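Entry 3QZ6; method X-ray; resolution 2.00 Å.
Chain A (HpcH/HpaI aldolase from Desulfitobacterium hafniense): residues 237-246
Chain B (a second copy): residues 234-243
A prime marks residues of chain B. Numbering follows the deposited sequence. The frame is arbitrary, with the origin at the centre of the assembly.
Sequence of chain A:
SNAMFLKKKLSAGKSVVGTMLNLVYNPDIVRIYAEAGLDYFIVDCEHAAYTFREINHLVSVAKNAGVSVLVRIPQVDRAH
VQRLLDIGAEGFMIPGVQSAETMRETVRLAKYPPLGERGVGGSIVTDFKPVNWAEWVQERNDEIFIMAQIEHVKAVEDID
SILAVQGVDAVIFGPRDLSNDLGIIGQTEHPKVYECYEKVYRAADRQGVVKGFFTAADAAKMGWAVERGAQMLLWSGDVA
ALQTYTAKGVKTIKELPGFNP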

# COMPACT_ATOMS: atom_id res chain seq x y z
N GLY A 237 4.87 -9.06 -2.19
CA GLY A 237 3.47 -8.63 -2.09
C GLY A 237 3.36 -7.22 -1.55
O GLY A 237 4.36 -6.65 -1.11
N ASP A 238 2.15 -6.66 -1.56
CA ASP A 238 1.96 -5.28 -1.15
C ASP A 238 2.38 -5.04 0.30
O ASP A 238 3.01 -4.03 0.62
CB ASP A 238 0.50 -4.83 -1.37
CG ASP A 238 -0.50 -5.68 -0.59
OD1 ASP A 238 -0.22 -6.87 -0.32
OD2 ASP A 238 -1.58 -5.15 -0.26
N VAL A 239 2.01 -5.95 1.19
CA VAL A 239 2.37 -5.80 2.59
C VAL A 239 3.89 -5.76 2.79
O VAL A 239 4.40 -4.88 3.48
CB VAL A 239 1.77 -6.92 3.47
CG1 VAL A 239 2.29 -6.82 4.89
CG2 VAL A 239 0.23 -6.82 3.46
N ALA A 240 4.61 -6.70 2.19
CA ALA A 240 6.08 -6.71 2.34
C ALA A 240 6.67 -5.43 1.76
O ALA A 240 7.61 -4.88 2.30
CB ALA A 240 6.69 -7.94 1.66
N ALA A 241 6.11 -4.97 0.65
CA ALA A 241 6.55 -3.72 0.04
C ALA A 241 6.44 -2.57 1.04
O ALA A 241 7.39 -1.84 1.26
CB ALA A 241 5.74 -3.42 -1.24
N LEU A 242 5.26 -2.43 1.64
CA LEU A 242 5.03 -1.35 2.59
C LEU A 242 5.90 -1.49 3.84
O LEU A 242 6.47 -0.51 4.32
CB LEU A 242 3.54 -1.26 2.94
CG LEU A 242 2.67 -0.70 1.81
CD1 LEU A 242 1.18 -1.10 1.95
CD2 LEU A 242 2.81 0.82 1.75
N GLN A 243 6.03 -2.70 4.36
CA GLN A 243 6.78 -2.88 5.61
C GLN A 243 8.28 -2.70 5.38
O GLN A 243 8.97 -2.06 6.18
CB GLN A 243 6.51 -4.24 6.24
CG GLN A 243 5.07 -4.42 6.68
CD GLN A 243 4.91 -5.51 7.71
OE1 GLN A 243 4.89 -6.70 7.38
NE2 GLN A 243 4.81 -5.12 8.98
N THR A 244 8.78 -3.27 4.30
CA THR A 244 10.21 -3.26 4.03
C THR A 244 10.70 -1.85 3.66
O THR A 244 11.61 -1.33 4.29
CB THR A 244 10.58 -4.26 2.94
OG1 THR A 244 10.08 -5.55 3.31
CG2 THR A 244 12.10 -4.33 2.76
N TYR A 245 10.08 -1.25 2.66
CA TYR A 245 10.44 0.11 2.25
C TYR A 245 10.30 1.09 3.41
O TYR A 245 11.22 1.85 3.69
CB TYR A 245 9.58 0.56 1.07
CG TYR A 245 9.79 2.00 0.61
CD1 TYR A 245 10.68 2.31 -0.42
CD2 TYR A 245 9.11 3.04 1.21
CE1 TYR A 245 10.87 3.63 -0.85
CE2 TYR A 245 9.28 4.36 0.79
CZ TYR A 245 10.16 4.65 -0.23
OH TYR A 245 10.31 5.97 -0.63
N THR A 246 9.15 1.09 4.08
CA THR A 246 8.93 2.09 5.13
C THR A 246 9.92 1.93 6.29
O THR A 246 10.51 2.90 6.75
CB THR A 246 7.49 2.08 5.67
OG1 THR A 246 6.57 2.08 4.57
CG2 THR A 246 7.22 3.33 6.51
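Chain B 234-243: LWSGDVAALQ

When two copies of one protein pack a helix against its own counterpart, the result is commonly a small apolar crossing near the centre, with polar and aromatic contacts possible further along the helix. The HpcH/HpaI aldolase from Desulfitobacterium hafniense gives a compact example. Chain A contributes a helix that runs from Asp238 to the end of its stretch and beyond. Chain B enters as the end of a strand, Leu234′ to Gly237′, turns at Gly237′, which occupies the N-cap position, and continues as the equivalent helix from Asp238′. The two helices cross steeply, at 110° between their N-to-C directions, with axes 8.7 Å apart at closest approach. The strand of chain B, by contrast, runs nearly antiparallel to the chain A helix, at 156°, and its axis comes no closer than 10.9 Å, and the Tyr245 side chain spans the distance to it. Together the two stretches bury 480 Å².

Along chain A, Gly237 occupies the N-cap position of its helix and makes no contact with the partner stretch. The first contact comes at Asp238, whose O lies 4.1 Å from Leu242′ CD2; its carboxylate leads away and is hydrogen-bonded elsewhere in the structure. Val239 and Ala240 take no part. One turn on from Gly237, Ala241 points toward chain B, and its CB meets Leu242′ CD2 at 4.2 Å. The backbones are close here, with Ala241 CA 6.0 Å from Leu242′ CA.

Leu242 marks the reciprocal centre. Its CA-to-CB bond points sideways, but the m,t rotamer brings the end of the side chain nearer the partner, where Leu242 CG lies 4.0 Å from Leu242′ CD2. Leu242 CD2 also reaches Ala241′ CB at 4.2 Å and Asp238′ O at 4.1 Å, repeating the contacts already met from the other side.

Gln243 and Thr244 make no contact with the chain B stretch; Thr244 OG1 instead donates a hydrogen bond to Ala240 O, 2.8 Å away in its own helix. Tyr245 then supplies the largest contact of chain A. With chi1 at 176° (t), its ring lies against Ala241′ of the chain B helix and extends to the strand. Ala241′ CA lies over one face, 3.5 Å from the ring centroid in a CH-pi contact, and Ala241′ CB approaches Tyr245 CD2 to a tight 3.1 Å. The Trp235′ six-membered ring is inclined only 16° to the tyrosine, but the centroids are 5.0 Å apart and the rings barely overlap; their nearest atoms, Tyr245 CE2 and Trp235′ CH2, are 3.3 Å apart. At the ring edge, Tyr245 OH and Ser236′ OG form a hydrogen bond of 2.7 Å, fixing the tip of the side chain to the strand.

Thr246 closes the contact: its O lies 3.6 Å from Trp235′ CZ3, while Thr246 OG1 donates to Leu242 O at 2.6 Å, satisfying the hydroxyl within its own helix.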

# COMPACT_ATOMS: atom_id res chain seq x y z
N LEU B 234 9.32 14.49 7.74
CA LEU B 234 8.30 13.91 6.88
C LEU B 234 8.95 13.29 5.65
O LEU B 234 9.50 14.00 4.81
CB LEU B 234 7.32 15.00 6.44
CG LEU B 234 6.13 14.52 5.61
CD1 LEU B 234 5.31 13.54 6.41
CD2 LEU B 234 5.26 15.71 5.16
N TRP B 235 8.90 11.97 5.54
CA TRP B 235 9.63 11.27 4.48
C TRP B 235 8.73 10.43 3.59
O TRP B 235 8.00 9.55 4.07
CB TRP B 235 10.73 10.38 5.09
CG TRP B 235 11.29 9.40 4.09
CD1 TRP B 235 12.08 9.69 3.01
CD2 TRP B 235 11.08 7.99 4.06
NE1 TRP B 235 12.37 8.54 2.32
CE2 TRP B 235 11.76 7.49 2.94
CE3 TRP B 235 10.37 7.10 4.87
CZ2 TRP B 235 11.76 6.13 2.61
CZ3 TRP B 235 10.37 5.76 4.54
CH2 TRP B 235 11.07 5.29 3.43
N SER B 236 8.76 10.72 2.30
CA SER B 236 8.11 9.88 1.29
C SER B 236 6.62 9.65 1.55
O SER B 236 5.91 10.54 2.03
CB SER B 236 8.86 8.54 1.17
OG SER B 236 8.44 7.81 0.02
N GLY B 237 6.13 8.45 1.23
CA GLY B 237 4.70 8.18 1.38
C GLY B 237 4.34 6.80 0.88
O GLY B 237 5.18 6.13 0.27
N ASP B 238 3.10 6.37 1.10
CA ASP B 238 2.69 5.02 0.74
C ASP B 238 2.82 4.75 -0.76
O ASP B 238 3.28 3.69 -1.17
CB ASP B 238 1.26 4.73 1.22
CG ASP B 238 0.23 5.69 0.62
OD1 ASP B 238 0.59 6.85 0.29
OD2 ASP B 238 -0.94 5.29 0.48
N VAL B 239 2.41 5.71 -1.57
CA VAL B 239 2.51 5.53 -3.02
C VAL B 239 3.95 5.32 -3.47
O VAL B 239 4.24 4.41 -4.24
CB VAL B 239 1.88 6.72 -3.79
CG1 VAL B 239 2.14 6.57 -5.27
CG2 VAL B 239 0.37 6.79 -3.52
N ALA B 240 4.87 6.18 -3.02
CA ALA B 240 6.27 6.03 -3.41
C ALA B 240 6.82 4.69 -2.93
O ALA B 240 7.59 4.04 -3.63
CB ALA B 240 7.12 7.18 -2.87
N ALA B 241 6.41 4.28 -1.74
CA ALA B 241 6.81 2.99 -1.21
C ALA B 241 6.40 1.87 -2.16
O ALA B 241 7.22 1.03 -2.54
CB ALA B 241 6.20 2.76 0.20
N LEU B 242 5.13 1.85 -2.54
CA LEU B 242 4.63 0.81 -3.43
C LEU B 242 5.27 0.87 -4.81
O LEU B 242 5.64 -0.16 -5.38
CB LEU B 242 3.09 0.90 -3.52
CG LEU B 242 2.37 0.42 -2.25
CD1 LEU B 242 0.94 0.99 -2.13
CD2 LEU B 242 2.36 -1.11 -2.20
N GLN B 243 5.44 2.07 -5.37
CA GLN B 243 5.98 2.17 -6.72
C GLN B 243 7.47 1.83 -6.76
O GLN B 243 7.94 1.13 -7.65
CB GLN B 243 5.76 3.57 -7.31
CG GLN B 243 4.29 3.91 -7.50
CD GLN B 243 4.08 5.02 -8.50
OE1 GLN B 243 4.24 6.20 -8.18
NE2 GLN B 243 3.72 4.65 -9.72